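Extracellular invertase (Aspergillus kawachii, PDB 5XHA) probably hydrolyses the terminal fructosyl bond of sucrose, releasing glucose and fructose outside the cell. Local coordinates at residues P339-S344 / I418-K423; R377-P382 / N556-L561. All coordinates share one frame; numbering follows the deposited sequence.

How the interactions relate
Interactions 1 and 2 lie with their centres 14 Å apart and their nearest atoms about 6 Å apart, without touching. They share one mixed sheet, in which strands 341-348 and 366-385 are antiparallel neighbours. Along the chain the order is 339-344, 377-382, 418-423, 556-561, so the two contacts interleave. In interaction 1, 418-423 runs from the end of strand 408-418 of that sheet into helix 420-426. Interaction 2 spans from the sheet to the hairpin at 550-564, probably between the propeller and sandwich of a family 32 enzyme. The same fructose lies beside both: 418-423 reaches it through two weak bonds, 556-561 through Gly-557 N.

Interaction 1 of 2, residues P339-S344 / I418-K423; sequences PDRFIS and IARETK. With FRU (beta-D-fructofuranose), chain E.
Glu-421 OE1 receives NH1 of Arg-341 at 2.8 Å, in an almost straight bond (172°). The oxygen lies at the edge of the guanidinium, close to its plane. Arg-341 NH2 reaches the second oxygen, Glu-421 OE2, at 2.9 Å. This bond is more bent, though OE2 uses its syn lone pair. The salt bridge is thus end-on and two-pronged, one nitrogen to each oxygen, with the two flat groups turned 37° apart. A bend at chi3 of Arg-341 (-78°) turns its guanidinium toward the helix.

Outside partners complete the grip. Arg-341 NH1 also pairs with Glu-375, and NH2 with Ser-333, while Ser-336 holds Glu-421 OE2. Glu-375 takes Arg-420 as well. Its charge probably offsets the closeness of the two arginines, whose Arg-341 NH1 and Arg-420 NE are 3.9 Å apart.

The contact joins strand 341-348 to the start of helix 420-426, which follows strand 408-418 of the same mixed sheet. Family 32 enzymes combine a five-bladed beta-propeller with a beta-sandwich, and the contact probably lies where the propeller part of the chain leads on to the sandwich. Ala-419 is the N-cap of the helix, and its carbonyl accepts the first helical bond from Lys-423 N.

Apolar contact is slight. Ile-343 CD1 faces Ala-419 CB at 4.3 Å, and Leu-73 touches both side chains. The ring carbon Pro-339 CD packs against Arg-420 NH1 at 3.7 Å, the two side chains meeting at a slant.

On the far side of 418-423 sits a bound fructose. Lys-423 curls at chi2 and chi4, which brings NZ to 2.9 Å from the sugar's O3 in a weak bond. Ile-418 N points at the sugar's O4 at 3.4 Å, also weakly.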
loop_
_atom_site.group_PDB
_atom_site.type_symbol
_atom_site.label_atom_id
_atom_site.label_comp_id
_atom_site.label_asym_id
_atom_site.label_seq_id
_atom_site.Cartn_x
_atom_site.Cartn_y
_atom_site.Cartn_z
ATOM N N PRO A 339 -38.340 -16.933 4.716
ATOM C CA PRO A 339 -37.593 -16.454 5.865
ATOM C C PRO A 339 -36.217 -15.931 5.406
ATOM O O PRO A 339 -35.967 -15.852 4.201
ATOM C CB PRO A 339 -37.436 -17.720 6.699
ATOM C CG PRO A 339 -37.262 -18.777 5.661
ATOM C CD PRO A 339 -38.170 -18.384 4.533
ATOM N N ASP A 340 -35.341 -15.590 6.343
ATOM C CA ASP A 340 -33.989 -15.171 5.983
ATOM C C ASP A 340 -33.334 -16.327 5.231
ATOM O O ASP A 340 -33.445 -17.495 5.635
ATOM C CB ASP A 340 -33.138 -14.857 7.226
ATOM C CG ASP A 340 -33.582 -13.607 7.968
ATOM O OD1 ASP A 340 -34.222 -12.712 7.381
ATOM O OD2 ASP A 340 -33.250 -13.529 9.167
ATOM N N ARG A 341 -32.660 -16.000 4.136
ATOM C CA ARG A 341 -31.991 -17.011 3.327
ATOM C C ARG A 341 -30.542 -16.642 3.081
ATOM O O ARG A 341 -30.140 -15.492 3.296
ATOM C CB ARG A 341 -32.708 -17.154 2.003
ATOM C CG ARG A 341 -34.119 -17.684 2.164
ATOM C CD ARG A 341 -34.818 -17.765 0.845
ATOM N NE ARG A 341 -35.301 -16.466 0.385
ATOM C CZ ARG A 341 -35.827 -16.273 -0.822
ATOM N NH1 ARG A 341 -35.929 -17.286 -1.670
ATOM N NH2 ARG A 341 -36.261 -15.071 -1.178
ATOM N N PHE A 342 -29.766 -17.645 2.679
ATOM C CA PHE A 342 -28.449 -17.432 2.104
ATOM C C PHE A 342 -28.491 -17.915 0.667
ATOM O O PHE A 342 -28.639 -19.109 0.423
ATOM C CB PHE A 342 -27.335 -18.142 2.883
ATOM C CG PHE A 342 -25.958 -17.729 2.433
ATOM C CD1 PHE A 342 -25.378 -16.573 2.922
ATOM C CD2 PHE A 342 -25.273 -18.464 1.477
ATOM C CE1 PHE A 342 -24.125 -16.168 2.481
ATOM C CE2 PHE A 342 -24.029 -18.065 1.026
ATOM C CZ PHE A 342 -23.456 -16.918 1.528
ATOM N N ILE A 343 -28.408 -16.972 -0.274
ATOM C CA ILE A 343 -28.553 -17.247 -1.711
ATOM C C ILE A 343 -27.151 -17.294 -2.309
ATOM O O ILE A 343 -26.383 -16.342 -2.150
ATOM C CB ILE A 343 -29.380 -16.128 -2.393
ATOM C CG1 ILE A 343 -30.765 -15.993 -1.732
ATOM C CG2 ILE A 343 -29.517 -16.368 -3.897
ATOM C CD1 ILE A 343 -31.614 -17.253 -1.788
ATOM N N SER A 344 -26.792 -18.399 -2.959
ATOM C CA SER A 344 -25.463 -18.521 -3.573
ATOM C C SER A 344 -25.557 -18.687 -5.097
ATOM O O SER A 344 -26.349 -19.487 -5.586
ATOM C CB SER A 344 -24.714 -19.697 -2.971
ATOM O OG SER A 344 -23.383 -19.768 -3.470
ATOM N N ILE A 418 -32.741 -25.033 -5.735
ATOM C CA ILE A 418 -32.961 -23.880 -6.567
ATOM C C ILE A 418 -33.758 -22.898 -5.731
ATOM O O ILE A 418 -34.693 -23.295 -5.056
ATOM C CB ILE A 418 -33.752 -24.252 -7.827
ATOM C CG1 ILE A 418 -33.006 -25.331 -8.619
ATOM C CG2 ILE A 418 -34.004 -23.011 -8.680
ATOM C CD1 ILE A 418 -33.786 -25.872 -9.792
ATOM N N ALA A 419 -33.408 -21.621 -5.754
ATOM C CA ALA A 419 -34.144 -20.666 -4.947
ATOM C C ALA A 419 -35.625 -20.696 -5.337
ATOM O O ALA A 419 -35.977 -20.849 -6.514
ATOM C CB ALA A 419 -33.546 -19.269 -5.047
ATOM N N ARG A 420 -36.493 -20.579 -4.338
ATOM C CA ARG A 420 -37.908 -20.960 -4.526
ATOM C C ARG A 420 -38.652 -20.185 -5.619
ATOM O O ARG A 420 -39.420 -20.775 -6.385
ATOM C CB ARG A 420 -38.667 -20.893 -3.213
ATOM C CG ARG A 420 -38.885 -19.482 -2.691
ATOM C CD ARG A 420 -39.300 -19.551 -1.237
ATOM N NE ARG A 420 -38.238 -20.130 -0.425
ATOM C CZ ARG A 420 -38.340 -20.377 0.874
ATOM N NH1 ARG A 420 -39.465 -20.100 1.521
ATOM N NH2 ARG A 420 -37.311 -20.892 1.524
ATOM N N GLU A 421 -38.407 -18.886 -5.725
ATOM C CA GLU A 421 -39.074 -18.077 -6.739
ATOM C C GLU A 421 -38.566 -18.421 -8.144
ATOM O O GLU A 421 -39.340 -18.434 -9.117
ATOM C CB GLU A 421 -38.878 -16.590 -6.474
ATOM C CG GLU A 421 -39.334 -16.120 -5.094
ATOM C CD GLU A 421 -38.218 -16.062 -4.046
ATOM O OE1 GLU A 421 -37.242 -16.861 -4.095
ATOM O OE2 GLU A 421 -38.339 -15.224 -3.133
ATOM N N THR A 422 -37.265 -18.682 -8.262
ATOM C CA THR A 422 -36.692 -19.082 -9.541
ATOM C C THR A 422 -37.252 -20.445 -9.977
ATOM O O THR A 422 -37.578 -20.640 -11.159
ATOM C CB THR A 422 -35.148 -19.084 -9.506
ATOM O OG1 THR A 422 -34.682 -17.734 -9.499
ATOM C CG2 THR A 422 -34.541 -19.804 -10.725
ATOM N N LYS A 423 -37.367 -21.373 -9.031
ATOM C CA LYS A 423 -37.929 -22.701 -9.313
ATOM C C LYS A 423 -39.359 -22.617 -9.859
ATOM O O LYS A 423 -39.669 -23.243 -10.874
ATOM C CB LYS A 423 -37.911 -23.574 -8.062
ATOM C CG LYS A 423 -38.448 -24.982 -8.280
ATOM C CD LYS A 423 -37.494 -25.799 -9.128
ATOM C CE LYS A 423 -38.120 -27.098 -9.627
ATOM N NZ LYS A 423 -38.574 -27.965 -8.507
HETATM C C1 FRU E . -37.746 -31.100 -6.331
HETATM C C2 FRU E . -36.821 -30.162 -5.537
HETATM C C3 FRU E . -36.308 -28.930 -6.308
HETATM C C4 FRU E . -34.874 -28.819 -5.816
HETATM C C5 FRU E . -34.486 -30.291 -5.723
HETATM C C6 FRU E . -33.316 -30.545 -4.768
HETATM O O1 FRU E . -39.076 -30.584 -6.477
HETATM O O2 FRU E . -37.430 -29.734 -4.299
HETATM O O3 FRU E . -37.033 -27.717 -6.040
HETATM O O4 FRU E . -33.997 -28.035 -6.642
HETATM O O5 FRU E . -35.666 -30.962 -5.265
HETATM O O6 FRU E . -32.456 -31.605 -5.259
#

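Interaction 2 of 2, residues R377-P382 / N556-L561; sequences RVLYIP and NGRFAL. With FRU (beta-D-fructofuranose), chain E.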
loop_
_atom_site.group_PDB
_atom_site.type_symbol
_atom_site.label_atom_id
_atom_site.label_comp_id
_atom_site.label_asym_id
_atom_site.label_seq_id
_atom_site.Cartn_x
_atom_site.Cartn_y
_atom_site.Cartn_z
ATOM N N ARG A 377 -29.221 -24.369 3.153
ATOM C CA ARG A 377 -29.783 -24.595 4.491
ATOM C C ARG A 377 -29.241 -25.891 5.072
ATOM O O ARG A 377 -28.640 -26.685 4.349
ATOM C CB ARG A 377 -31.309 -24.622 4.427
ATOM C CG ARG A 377 -31.894 -25.874 3.780
ATOM C CD ARG A 377 -33.398 -25.765 3.593
ATOM N NE ARG A 377 -33.991 -27.034 3.175
ATOM C CZ ARG A 377 -34.234 -28.083 3.979
ATOM N NH1 ARG A 377 -33.929 -28.065 5.289
ATOM N NH2 ARG A 377 -34.792 -29.178 3.460
ATOM N N VAL A 378 -29.436 -26.102 6.374
ATOM C CA VAL A 378 -29.085 -27.376 6.998
ATOM C C VAL A 378 -30.159 -28.393 6.607
ATOM O O VAL A 378 -31.346 -28.167 6.810
ATOM C CB VAL A 378 -28.997 -27.285 8.544
ATOM C CG1 VAL A 378 -28.600 -28.626 9.136
ATOM C CG2 VAL A 378 -28.001 -26.223 8.983
ATOM N N LEU A 379 -29.740 -29.504 6.015
ATOM C CA LEU A 379 -30.673 -30.547 5.611
ATOM C C LEU A 379 -30.512 -31.759 6.520
ATOM O O LEU A 379 -29.386 -32.204 6.764
ATOM C CB LEU A 379 -30.413 -30.961 4.167
ATOM C CG LEU A 379 -31.239 -32.129 3.625
ATOM C CD1 LEU A 379 -32.720 -31.784 3.574
ATOM C CD2 LEU A 379 -30.742 -32.529 2.248
ATOM N N TYR A 380 -31.638 -32.292 7.000
ATOM C CA TYR A 380 -31.636 -33.516 7.812
ATOM C C TYR A 380 -32.180 -34.691 7.021
ATOM O O TYR A 380 -33.157 -34.553 6.283
ATOM C CB TYR A 380 -32.442 -33.319 9.097
ATOM C CG TYR A 380 -31.780 -32.341 10.019
ATOM C CD1 TYR A 380 -30.736 -32.737 10.852
ATOM C CD2 TYR A 380 -32.162 -31.008 10.034
ATOM C CE1 TYR A 380 -30.112 -31.832 11.685
ATOM C CE2 TYR A 380 -31.537 -30.095 10.862
ATOM C CZ TYR A 380 -30.520 -30.515 11.675
ATOM O OH TYR A 380 -29.913 -29.607 12.477
ATOM N N ILE A 381 -31.528 -35.843 7.155
ATOM C CA ILE A 381 -32.001 -37.056 6.511
ATOM C C ILE A 381 -32.390 -38.073 7.588
ATOM O O ILE A 381 -31.516 -38.748 8.155
ATOM C CB ILE A 381 -30.940 -37.662 5.590
ATOM C CG1 ILE A 381 -30.403 -36.608 4.606
ATOM C CG2 ILE A 381 -31.527 -38.854 4.853
ATOM C CD1 ILE A 381 -29.140 -37.026 3.879
ATOM N N PRO A 382 -33.701 -38.197 7.865
ATOM C CA PRO A 382 -34.179 -39.097 8.923
ATOM C C PRO A 382 -34.259 -40.576 8.512
ATOM O O PRO A 382 -34.233 -40.903 7.320
ATOM C CB PRO A 382 -35.575 -38.553 9.226
ATOM C CG PRO A 382 -36.041 -38.006 7.920
ATOM C CD PRO A 382 -34.816 -37.495 7.200
ATOM N N ASN A 556 -31.816 -34.977 -4.572
ATOM C CA ASN A 556 -32.018 -35.306 -3.158
ATOM C C ASN A 556 -31.798 -34.112 -2.215
ATOM O O ASN A 556 -31.482 -34.291 -1.033
ATOM C CB ASN A 556 -31.113 -36.498 -2.740
ATOM C CG ASN A 556 -31.556 -37.838 -3.335
ATOM O OD1 ASN A 556 -31.788 -38.823 -2.614
ATOM N ND2 ASN A 556 -31.634 -37.896 -4.641
ATOM N N GLY A 557 -31.975 -32.898 -2.733
ATOM C CA GLY A 557 -31.795 -31.671 -1.956
ATOM C C GLY A 557 -30.384 -31.417 -1.463
ATOM O O GLY A 557 -30.175 -30.548 -0.625
ATOM N N ARG A 558 -29.408 -32.158 -1.971
ATOM C CA ARG A 558 -28.068 -32.070 -1.426
ATOM C C ARG A 558 -26.976 -32.250 -2.469
ATOM O O ARG A 558 -25.831 -32.447 -2.122
ATOM C CB ARG A 558 -27.903 -33.109 -0.312
ATOM C CG ARG A 558 -27.931 -34.557 -0.776
ATOM C CD ARG A 558 -27.920 -35.498 0.417
ATOM N NE ARG A 558 -27.656 -36.877 0.005
ATOM C CZ ARG A 558 -28.520 -37.888 0.067
ATOM N NH1 ARG A 558 -29.750 -37.721 0.535
ATOM N NH2 ARG A 558 -28.144 -39.088 -0.343
ATOM N N PHE A 559 -27.314 -32.145 -3.741
ATOM C CA PHE A 559 -26.346 -32.438 -4.776
ATOM C C PHE A 559 -26.630 -31.580 -5.987
ATOM O O PHE A 559 -27.780 -31.403 -6.356
ATOM C CB PHE A 559 -26.426 -33.918 -5.149
ATOM C CG PHE A 559 -25.567 -34.304 -6.310
ATOM C CD1 PHE A 559 -26.038 -34.177 -7.609
ATOM C CD2 PHE A 559 -24.299 -34.817 -6.107
ATOM C CE1 PHE A 559 -25.261 -34.532 -8.681
ATOM C CE2 PHE A 559 -23.521 -35.192 -7.177
ATOM C CZ PHE A 559 -24.006 -35.059 -8.468
ATOM N N ALA A 560 -25.570 -31.044 -6.583
ATOM C CA ALA A 560 -25.673 -30.359 -7.859
ATOM C C ALA A 560 -24.430 -30.576 -8.703
ATOM O O ALA A 560 -23.310 -30.532 -8.198
ATOM C CB ALA A 560 -25.920 -28.872 -7.659
ATOM N N LEU A 561 -24.667 -30.815 -9.991
ATOM C CA LEU A 561 -23.631 -30.991 -11.007
ATOM C C LEU A 561 -24.062 -30.249 -12.272
ATOM O O LEU A 561 -25.141 -30.523 -12.830
ATOM C CB LEU A 561 -23.455 -32.474 -11.316
ATOM C CG LEU A 561 -22.598 -32.867 -12.527
ATOM C CD1 LEU A 561 -21.179 -32.358 -12.379
ATOM C CD2 LEU A 561 -22.590 -34.380 -12.692
HETATM C C1 FRU E . -37.746 -31.100 -6.331
HETATM C C2 FRU E . -36.821 -30.162 -5.537
HETATM C C3 FRU E . -36.308 -28.930 -6.308
HETATM C C4 FRU E . -34.874 -28.819 -5.816
HETATM C C5 FRU E . -34.486 -30.291 -5.723
HETATM C C6 FRU E . -33.316 -30.545 -4.768
HETATM O O1 FRU E . -39.076 -30.584 -6.477
HETATM O O2 FRU E . -37.430 -29.734 -4.299
HETATM O O3 FRU E . -37.033 -27.717 -6.040
HETATM O O4 FRU E . -33.997 -28.035 -6.642
HETATM O O5 FRU E . -35.666 -30.962 -5.265
HETATM O O6 FRU E . -32.456 -31.605 -5.259
#
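Leu-379, Arg-558 and Ile-381 bury most of the surface in this contact. Leu-379 works through one methyl, CD2. Leu-379 CD2 lies 3.5 Å from Gly-557 O and 3.8 Å from Asn-556 O. It also touches the aliphatic root of Arg-558: Leu-379 CD2 is 3.9 Å from Arg-558 CB. CG of Leu-379 stands anti to the backbone N (chi1 175°), and the side chain reaches across to the turn at 556-558.

Ile-381 comes in two residues further along the same strand. Ile-381 CD1, its terminal methyl, rests 3.5 Å from Arg-558 NH1. The two side chains cross at about a right angle. The methyl approaches the guanidinium obliquely.

Arg-558 stretches out from CG to NE past this methyl. Its charge is met elsewhere: NH1 forms a salt bridge with Glu-538, and NH2 makes a weak bond to the backbone oxygen of Arg-525. Close by, CB of Asn-556 lies over one face of the Arg-558 guanidinium, 3.7 Å above the plane and displaced toward the rim.

Asn-556 and Gly-557 both have positive phi and form the turn between strands 550-555 and 559-564. Arg-558 and Phe-559 both face Ala-555, a classic beta bulge where the hairpin resumes. The hairpin probably belongs to the sandwich module, whereas Leu-379 and Ile-381 sit on strand 366-385 of the mixed sheet that also holds strands 341-348 and 408-418. The turn also touches the bound fructose: Gly-557 N donates to its O6 at 2.9 Å.

Between the two segments the chemistry is that of methyls against carbonyl oxygens and an arginine side chain. Van der Waals packing therefore carries this surface contact, while the polar bonding of Arg-558 is made within the sandwich region.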